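SaTIE-TED (PDB 6FX6) is of unknown function but forms the thioester domain of a staphylococcal cell-surface protein, and probably attaches covalently to a target through an internal thioester. Local coordinates at residues Gly151-Phe156 / Lys183-Ala188; Lys143-Ile148 / Trp232-Val237. One frame throughout, in Å; residues are numbered along the deposited sequence.

Contact 1. Residues Gly151-Phe156 / Lys183-Ala188; sequences GEKGVF and KLIVTA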
ATOM      1  N   GLY A 151     -31.000  19.014  -6.922  1.00 50.08           N
ATOM      2  CA  GLY A 151     -30.712  20.414  -7.221  1.00 51.77           C
ATOM      3  C   GLY A 151     -29.888  21.098  -6.146  1.00 53.84           C
ATOM      4  O   GLY A 151     -28.934  21.806  -6.464  1.00 62.47           O
ATOM      5  N   GLU A 152     -30.245  20.882  -4.877  1.00 53.11           N
ATOM      6  CA  GLU A 152     -29.661  21.628  -3.758  1.00 52.78           C
ATOM      7  C   GLU A 152     -28.272  21.116  -3.382  1.00 47.37           C
ATOM      8  O   GLU A 152     -28.103  19.955  -3.012  1.00 46.83           O
ATOM      9  CB  GLU A 152     -30.585  21.577  -2.539  1.00 57.39           C
ATOM     10  CG  GLU A 152     -31.956  22.200  -2.780  1.00 64.71           C
ATOM     11  CD  GLU A 152     -32.817  22.282  -1.523  1.00 69.09           C
ATOM     12  OE1 GLU A 152     -32.603  21.492  -0.574  1.00 68.53           O
ATOM     13  OE2 GLU A 152     -33.722  23.143  -1.488  1.00 75.57           O
ATOM     14  N   LYS A 153     -27.281  21.995  -3.480  1.00 46.14           N
ATOM     15  CA  LYS A 153     -25.910  21.655  -3.129  1.00 46.91           C
ATOM     16  C   LYS A 153     -25.814  21.398  -1.620  1.00 42.97           C
ATOM     17  O   LYS A 153     -26.331  22.177  -0.817  1.00 40.92           O
ATOM     18  CB  LYS A 153     -24.946  22.769  -3.572  1.00 50.08           C
ATOM     19  CG  LYS A 153     -23.472  22.417  -3.391  1.00 53.79           C
ATOM     20  CD  LYS A 153     -22.600  22.793  -4.587  1.00 57.62           C
ATOM     21  CE  LYS A 153     -21.987  24.175  -4.467  1.00 64.25           C
ATOM     22  NZ  LYS A 153     -21.004  24.444  -5.558  1.00 64.41           N
ATOM     23  N   GLY A 154     -25.186  20.281  -1.260  1.00 40.17           N
ATOM     24  CA  GLY A 154     -24.998  19.869   0.131  1.00 38.03           C
ATOM     25  C   GLY A 154     -23.530  19.903   0.523  1.00 39.08           C
ATOM     26  O   GLY A 154     -22.648  19.630  -0.302  1.00 33.16           O
ATOM     27  N   VAL A 155     -23.279  20.248   1.784  1.00 38.54           N
ATOM     28  CA  VAL A 155     -21.935  20.320   2.347  1.00 39.02           C
ATOM     29  C   VAL A 155     -21.893  19.404   3.567  1.00 38.13           C
ATOM     30  O   VAL A 155     -22.773  19.465   4.418  1.00 40.31           O
ATOM     31  CB  VAL A 155     -21.580  21.767   2.737  1.00 43.20           C
ATOM     32  CG1 VAL A 155     -20.256  21.832   3.496  1.00 43.58           C
ATOM     33  CG2 VAL A 155     -21.527  22.639   1.488  1.00 44.97           C
ATOM     34  N   PHE A 156     -20.873  18.551   3.633  1.00 35.62           N
ATOM     35  CA  PHE A 156     -20.719  17.595   4.725  1.00 35.02           C
ATOM     36  C   PHE A 156     -19.318  17.733   5.285  1.00 34.58           C
ATOM     37  O   PHE A 156     -18.336  17.567   4.553  1.00 33.35           O
ATOM     38  CB  PHE A 156     -20.970  16.173   4.229  1.00 35.48           C
ATOM     39  CG  PHE A 156     -22.308  15.999   3.574  1.00 34.73           C
ATOM     40  CD1 PHE A 156     -23.459  15.882   4.343  1.00 38.77           C
ATOM     41  CD2 PHE A 156     -22.426  15.990   2.184  1.00 35.79           C
ATOM     42  CE1 PHE A 156     -24.707  15.740   3.741  1.00 38.27           C
ATOM     43  CE2 PHE A 156     -23.668  15.846   1.576  1.00 35.59           C
ATOM     44  CZ  PHE A 156     -24.810  15.720   2.355  1.00 37.80           C
ATOM     45  N   LYS A 183     -14.385  19.716   3.950  1.00 38.76           N
ATOM     46  CA  LYS A 183     -15.773  19.722   3.506  1.00 39.26           C
ATOM     47  C   LYS A 183     -15.924  18.863   2.248  1.00 36.76           C
ATOM     48  O   LYS A 183     -15.116  18.962   1.322  1.00 36.01           O
ATOM     49  CB  LYS A 183     -16.233  21.155   3.229  1.00 42.26           C
ATOM     50  CG  LYS A 183     -15.935  22.130   4.358  1.00 46.80           C
ATOM     51  CD  LYS A 183     -16.911  23.297   4.372  1.00 53.46           C
ATOM     52  CE  LYS A 183     -16.598  24.283   5.488  1.00 57.62           C
ATOM     53  NZ  LYS A 183     -17.768  25.148   5.813  1.00 60.17           N
ATOM     54  N   LEU A 184     -16.942  18.006   2.244  1.00 35.88           N
ATOM     55  CA  LEU A 184     -17.353  17.265   1.059  1.00 34.68           C
ATOM     56  C   LEU A 184     -18.519  18.030   0.449  1.00 34.12           C
ATOM     57  O   LEU A 184     -19.557  18.174   1.094  1.00 33.56           O
ATOM     58  CB  LEU A 184     -17.771  15.834   1.421  1.00 32.57           C
ATOM     59  CG  LEU A 184     -18.311  14.963   0.273  1.00 31.45           C
ATOM     60  CD1 LEU A 184     -17.253  14.739  -0.796  1.00 32.86           C
ATOM     61  CD2 LEU A 184     -18.846  13.630   0.788  1.00 30.96           C
ATOM     62  N   ILE A 185     -18.331  18.517  -0.780  1.00 34.98           N
ATOM     63  CA  ILE A 185     -19.298  19.370  -1.476  1.00 38.27           C
ATOM     64  C   ILE A 185     -20.023  18.511  -2.510  1.00 37.89           C
ATOM     65  O   ILE A 185     -19.399  17.979  -3.420  1.00 35.86           O
ATOM     66  CB  ILE A 185     -18.596  20.552  -2.205  1.00 41.96           C
ATOM     67  CG1 ILE A 185     -17.592  21.278  -1.292  1.00 46.50           C
ATOM     68  CG2 ILE A 185     -19.616  21.536  -2.773  1.00 41.93           C
ATOM     69  CD1 ILE A 185     -18.181  21.884  -0.039  1.00 50.65           C
ATOM     70  N   VAL A 186     -21.344  18.402  -2.382  1.00 41.95           N
ATOM     71  CA  VAL A 186     -22.127  17.430  -3.141  1.00 41.08           C
ATOM     72  C   VAL A 186     -23.351  18.055  -3.789  1.00 41.18           C
ATOM     73  O   VAL A 186     -24.055  18.845  -3.162  1.00 40.04           O
ATOM     74  CB  VAL A 186     -22.612  16.292  -2.225  1.00 42.59           C
ATOM     75  CG1 VAL A 186     -23.406  15.264  -3.014  1.00 49.32           C
ATOM     76  CG2 VAL A 186     -21.434  15.633  -1.527  1.00 42.82           C
ATOM     77  N   THR A 187     -23.604  17.689  -5.043  1.00 41.77           N
ATOM     78  CA  THR A 187     -24.890  17.960  -5.677  1.00 44.30           C
ATOM     79  C   THR A 187     -25.329  16.724  -6.466  1.00 41.32           C
ATOM     80  O   THR A 187     -24.513  16.075  -7.115  1.00 42.71           O
ATOM     81  CB  THR A 187     -24.864  19.245  -6.543  1.00 52.58           C
ATOM     82  OG1 THR A 187     -26.165  19.482  -7.099  1.00 64.50           O
ATOM     83  CG2 THR A 187     -23.840  19.162  -7.669  1.00 59.14           C
ATOM     84  N   ALA A 188     -26.614  16.389  -6.362  1.00 40.70           N
ATOM     85  CA  ALA A 188     -27.202  15.243  -7.050  1.00 40.49           C
ATOM     86  C   ALA A 188     -28.395  15.697  -7.870  1.00 41.50           C
ATOM     87  O   ALA A 188     -29.172  16.539  -7.417  1.00 44.19           O
ATOM     88  CB  ALA A 188     -27.634  14.191  -6.046  1.00 40.75           C
TER
HETATM   89  O   HOH W   1     -28.479  17.855  -4.619  1.00 34.92           O
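One face of this two-stranded pairing is tightly packed; the other is loose and lies toward solvent. Strand 154-156 runs antiparallel to 183-188, and four backbone hydrogen bonds join them in two reciprocal pairs, Gly-154 with Val-186 and Phe-156 with Leu-184. The shortest runs from Gly-154 N to Val-186 O at 2.6 Å and is nearly straight. On the packed face, Phe-156 has CG anti to its carbonyl carbon (chi1 -56°), so the ring leans back along its strand toward Gly-154, whose lack of a side chain leaves CE2 room. There the ring edge meets Val-186, with CE2 3.8 Å from CG2 and the two side chains crossing at about a right angle. Leu-184 and Val-186 are buried, and Leu-235 of the opposite sheet reaches both Phe-156 and Val-186.

The reverse face is thinner. Val-155 and Ile-185, a non-hydrogen-bonded pair, lie side by side with Val-155 CG2 3.8 Å from Ile-185 CD1. Two lysine chains flank them: Lys-153 CD rests 3.7 Å from Ile-185 CG2, and Lys-183 CD meets Val-155 CG1 at 3.8 Å. The ladder also loosens on the N-terminal side of Lys-153, where water 1 accepts from Ala-188 N at 2.9 Å and donates to Glu-152 O. Direct bonding returns at Gly-151 N, which donates to Ala-188 O. With Ile-185 and Thr-187 bonded in turn to strand 175-180, the arrangement is that of an edge strand in a three-stranded antiparallel sheet, one layer of a beta sandwich.

Contact 2. Residues Lys143-Ile148 / Trp232-Val237; sequences KQKKPI and WLTLQV
Two hydrogen bonds grip Thr-234 OG1: one is shared with Thr-197 OG1 on the neighbouring strand 195-201, the other joins it to water 2 at 2.7 Å. The same water takes a long, weak bond from Lys-145 NZ, whose chain is extended until it turns at chi4 (-74°). Backbone groups carry the rest. Strands 145-148 and 232-237 run parallel, and their amides and carbonyls alternate in the usual staggered way: Thr-234 N donates to Gln-144 O, Lys-146 N to Thr-234 O, Gln-236 N to Lys-146 O and Ile-148 N to Gln-236 O. The first two bonds lie nearly along the C=O axis, whereas in the last two the donor stands above the carbonyl plane. Thr-234 O also receives a CA-H contact from Lys-145 CA at 3.2 Å.

At the start of the ladder the indole of Trp-232 lies against Lys-143. Its CG sits in the crowded position between backbone N and carbonyl carbon (chi1 62°), which turns the indole toward the other segment, and Lys-143 CA lies over the face of its six-membered ring, 3.5 Å from the centroid. Lys-143 CG continues the contact, 3.7 Å from Trp-232 CZ2, while Lys-143 N donates to Trp-232 O. His-142 meets the same indole edge-to-face. Lys-146 NZ reaches back to Gln-144 OE1 at 2.9 Å, which ties its ammonium to a residue two positions earlier, the donor standing above the amide plane. On the inner face Ile-148 CG2 packs 3.9 Å from Leu-235 CB. Strand 145-149 is the outermost strand of a four-stranded mixed sheet, and its parallel pairing with 231-238 brings the first and last strands of a beta sandwich together.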
ATOM      1  N   LYS A 143     -19.930   5.532   6.546  1.00 30.69           N
ATOM      2  CA  LYS A 143     -21.088   4.622   6.612  1.00 34.47           C
ATOM      3  C   LYS A 143     -22.460   5.276   6.858  1.00 34.98           C
ATOM      4  O   LYS A 143     -23.449   4.557   6.963  1.00 38.98           O
ATOM      5  CB  LYS A 143     -20.900   3.499   7.648  1.00 37.05           C
ATOM      6  CG  LYS A 143     -19.602   2.720   7.573  1.00 39.70           C
ATOM      7  CD  LYS A 143     -19.672   1.541   8.533  1.00 42.82           C
ATOM      8  CE  LYS A 143     -18.305   0.984   8.880  1.00 49.01           C
ATOM      9  NZ  LYS A 143     -18.387   0.053  10.043  1.00 51.39           N
ATOM     10  N   GLN A 144     -22.537   6.604   6.940  1.00 35.83           N
ATOM     11  CA  GLN A 144     -23.803   7.269   7.252  1.00 38.29           C
ATOM     12  C   GLN A 144     -24.660   7.448   5.997  1.00 37.98           C
ATOM     13  O   GLN A 144     -24.153   7.433   4.865  1.00 33.99           O
ATOM     14  CB  GLN A 144     -23.567   8.612   7.952  1.00 41.40           C
ATOM     15  CG  GLN A 144     -22.957   8.452   9.341  1.00 50.10           C
ATOM     16  CD  GLN A 144     -22.944   9.735  10.160  1.00 59.17           C
ATOM     17  OE1 GLN A 144     -22.788  10.837   9.627  1.00 65.42           O
ATOM     18  NE2 GLN A 144     -23.096   9.591  11.473  1.00 68.89           N
ATOM     19  N   LYS A 145     -25.963   7.586   6.230  1.00 40.90           N
ATOM     20  CA  LYS A 145     -26.943   7.900   5.206  1.00 42.96           C
ATOM     21  C   LYS A 145     -27.458   9.301   5.480  1.00 39.79           C
ATOM     22  O   LYS A 145     -27.886   9.589   6.595  1.00 39.48           O
ATOM     23  CB  LYS A 145     -28.107   6.912   5.252  1.00 54.46           C
ATOM     24  CG  LYS A 145     -27.736   5.488   4.871  1.00 63.65           C
ATOM     25  CD  LYS A 145     -28.936   4.560   4.989  1.00 78.77           C
ATOM     26  CE  LYS A 145     -28.566   3.102   4.749  1.00 86.82           C
ATOM     27  NZ  LYS A 145     -28.310   2.807   3.311  1.00 90.45           N
ATOM     28  N   LYS A 146     -27.410  10.164   4.467  1.00 38.18           N
ATOM     29  CA  LYS A 146     -27.819  11.563   4.599  1.00 40.59           C
ATOM     30  C   LYS A 146     -28.839  11.890   3.519  1.00 40.70           C
ATOM     31  O   LYS A 146     -28.612  11.547   2.362  1.00 39.83           O
ATOM     32  CB  LYS A 146     -26.621  12.486   4.401  1.00 45.39           C
ATOM     33  CG  LYS A 146     -25.434  12.236   5.318  1.00 49.45           C
ATOM     34  CD  LYS A 146     -25.662  12.765   6.721  1.00 55.14           C
ATOM     35  CE  LYS A 146     -24.335  12.946   7.440  1.00 56.96           C
ATOM     36  NZ  LYS A 146     -24.527  13.103   8.904  1.00 62.44           N
ATOM     37  N   PRO A 147     -29.958  12.556   3.882  1.00 41.12           N
ATOM     38  CA  PRO A 147     -30.900  13.000   2.855  1.00 38.96           C
ATOM     39  C   PRO A 147     -30.385  14.229   2.108  1.00 37.41           C
ATOM     40  O   PRO A 147     -29.716  15.076   2.697  1.00 37.99           O
ATOM     41  CB  PRO A 147     -32.150  13.352   3.659  1.00 42.38           C
ATOM     42  CG  PRO A 147     -31.617  13.794   4.975  1.00 43.61           C
ATOM     43  CD  PRO A 147     -30.419  12.926   5.235  1.00 41.87           C
ATOM     44  N   ILE A 148     -30.693  14.305   0.819  1.00 36.96           N
ATOM     45  CA  ILE A 148     -30.341  15.460  -0.006  1.00 38.92           C
ATOM     46  C   ILE A 148     -31.395  15.625  -1.105  1.00 38.12           C
ATOM     47  O   ILE A 148     -31.774  14.648  -1.756  1.00 38.31           O
ATOM     48  CB  ILE A 148     -28.908  15.325  -0.591  1.00 39.44           C
ATOM     49  CG1 ILE A 148     -28.449  16.644  -1.226  1.00 39.51           C
ATOM     50  CG2 ILE A 148     -28.807  14.174  -1.594  1.00 39.16           C
ATOM     51  CD1 ILE A 148     -27.006  16.643  -1.667  1.00 38.36           C
ATOM     52  N   TRP A 232     -16.901   6.280   3.022  1.00 28.36           N
ATOM     53  CA  TRP A 232     -18.061   6.383   2.147  1.00 28.02           C
ATOM     54  C   TRP A 232     -19.303   6.910   2.845  1.00 29.01           C
ATOM     55  O   TRP A 232     -19.487   6.767   4.061  1.00 28.12           O
ATOM     56  CB  TRP A 232     -18.357   5.053   1.432  1.00 28.68           C
ATOM     57  CG  TRP A 232     -18.689   3.882   2.312  1.00 28.27           C
ATOM     58  CD1 TRP A 232     -17.828   2.908   2.728  1.00 28.92           C
ATOM     59  CD2 TRP A 232     -19.975   3.531   2.846  1.00 29.52           C
ATOM     60  NE1 TRP A 232     -18.486   1.987   3.500  1.00 28.79           N
ATOM     61  CE2 TRP A 232     -19.805   2.342   3.593  1.00 30.29           C
ATOM     62  CE3 TRP A 232     -21.248   4.111   2.778  1.00 30.92           C
ATOM     63  CZ2 TRP A 232     -20.866   1.716   4.267  1.00 33.19           C
ATOM     64  CZ3 TRP A 232     -22.312   3.486   3.454  1.00 32.71           C
ATOM     65  CH2 TRP A 232     -22.109   2.297   4.182  1.00 33.49           C
ATOM     66  N   LEU A 233     -20.159   7.504   2.024  1.00 30.39           N
ATOM     67  CA  LEU A 233     -21.362   8.185   2.461  1.00 30.05           C
ATOM     68  C   LEU A 233     -22.444   7.908   1.434  1.00 30.26           C
ATOM     69  O   LEU A 233     -22.213   8.085   0.226  1.00 30.19           O
ATOM     70  CB  LEU A 233     -21.064   9.680   2.543  1.00 34.40           C
ATOM     71  CG  LEU A 233     -22.171  10.694   2.838  1.00 40.06           C
ATOM     72  CD1 LEU A 233     -21.601  11.884   3.596  1.00 46.23           C
ATOM     73  CD2 LEU A 233     -22.850  11.173   1.570  1.00 44.86           C
ATOM     74  N   THR A 234     -23.618   7.484   1.902  1.00 29.44           N
ATOM     75  CA  THR A 234     -24.744   7.200   1.018  1.00 31.82           C
ATOM     76  C   THR A 234     -25.745   8.342   1.083  1.00 33.57           C
ATOM     77  O   THR A 234     -26.241   8.673   2.157  1.00 36.00           O
ATOM     78  CB  THR A 234     -25.416   5.861   1.379  1.00 32.61           C
ATOM     79  OG1 THR A 234     -24.464   4.805   1.210  1.00 32.28           O
ATOM     80  CG2 THR A 234     -26.627   5.578   0.476  1.00 35.00           C
ATOM     81  N   LEU A 235     -26.031   8.946  -0.068  1.00 33.37           N
ATOM     82  CA  LEU A 235     -27.049   9.990  -0.164  1.00 36.17           C
ATOM     83  C   LEU A 235     -28.406   9.371  -0.450  1.00 38.11           C
ATOM     84  O   LEU A 235     -28.518   8.525  -1.330  1.00 37.50           O
ATOM     85  CB  LEU A 235     -26.719  10.953  -1.291  1.00 37.77           C
ATOM     86  CG  LEU A 235     -25.354  11.642  -1.265  1.00 38.42           C
ATOM     87  CD1 LEU A 235     -25.104  12.350  -2.590  1.00 42.12           C
ATOM     88  CD2 LEU A 235     -25.253  12.620  -0.108  1.00 38.31           C
ATOM     89  N   GLN A 236     -29.427   9.790   0.295  1.00 39.33           N
ATOM     90  CA  GLN A 236     -30.808   9.419   0.012  1.00 42.64           C
ATOM     91  C   GLN A 236     -31.390  10.561  -0.820  1.00 42.75           C
ATOM     92  O   GLN A 236     -31.720  11.623  -0.287  1.00 40.33           O
ATOM     93  CB  GLN A 236     -31.595   9.213   1.307  1.00 46.75           C
ATOM     94  CG  GLN A 236     -31.077   8.078   2.182  1.00 50.53           C
ATOM     95  CD  GLN A 236     -31.787   7.977   3.530  1.00 55.89           C
ATOM     96  OE1 GLN A 236     -32.269   8.973   4.080  1.00 55.25           O
ATOM     97  NE2 GLN A 236     -31.840   6.764   4.077  1.00 54.20           N
ATOM     98  N   VAL A 237     -31.494  10.343  -2.131  1.00 40.86           N
ATOM     99  CA  VAL A 237     -31.802  11.421  -3.072  1.00 42.32           C
ATOM    100  C   VAL A 237     -33.317  11.616  -3.115  1.00 43.20           C
ATOM    101  O   VAL A 237     -34.044  10.712  -3.516  1.00 40.71           O
ATOM    102  CB  VAL A 237     -31.246  11.134  -4.486  1.00 41.90           C
ATOM    103  CG1 VAL A 237     -31.410  12.352  -5.387  1.00 41.44           C
ATOM    104  CG2 VAL A 237     -29.773  10.734  -4.407  1.00 43.04           C
TER
HETATM  105  O   HOH W   2     -25.193   2.364   1.942  1.00 38.69           O

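How the contacts relate
Contact 1 and contact 2 belong to different sheets of one beta sandwich, and each joins an outermost strand to an inner one. Strands 145-149 and 154-157 follow each other in the chain, so the polypeptide passes from one sheet to the other, and contact 1 is nested inside the loop that contact 2 closes. Both are partly buried: Leu-184, Val-186, Ile-148 and Leu-235 form the core between the sheets, where Val-186 CG1 comes within 3.4 Å of Leu-235 CD1, while Val-155, Lys-145 and Pro-147 are exposed on the outer faces. There contact 1 is largely aliphatic, whereas contact 2 tucks a buried threonine hydroxyl beneath lysine and glutamine chains. One ladder is antiparallel, the other parallel.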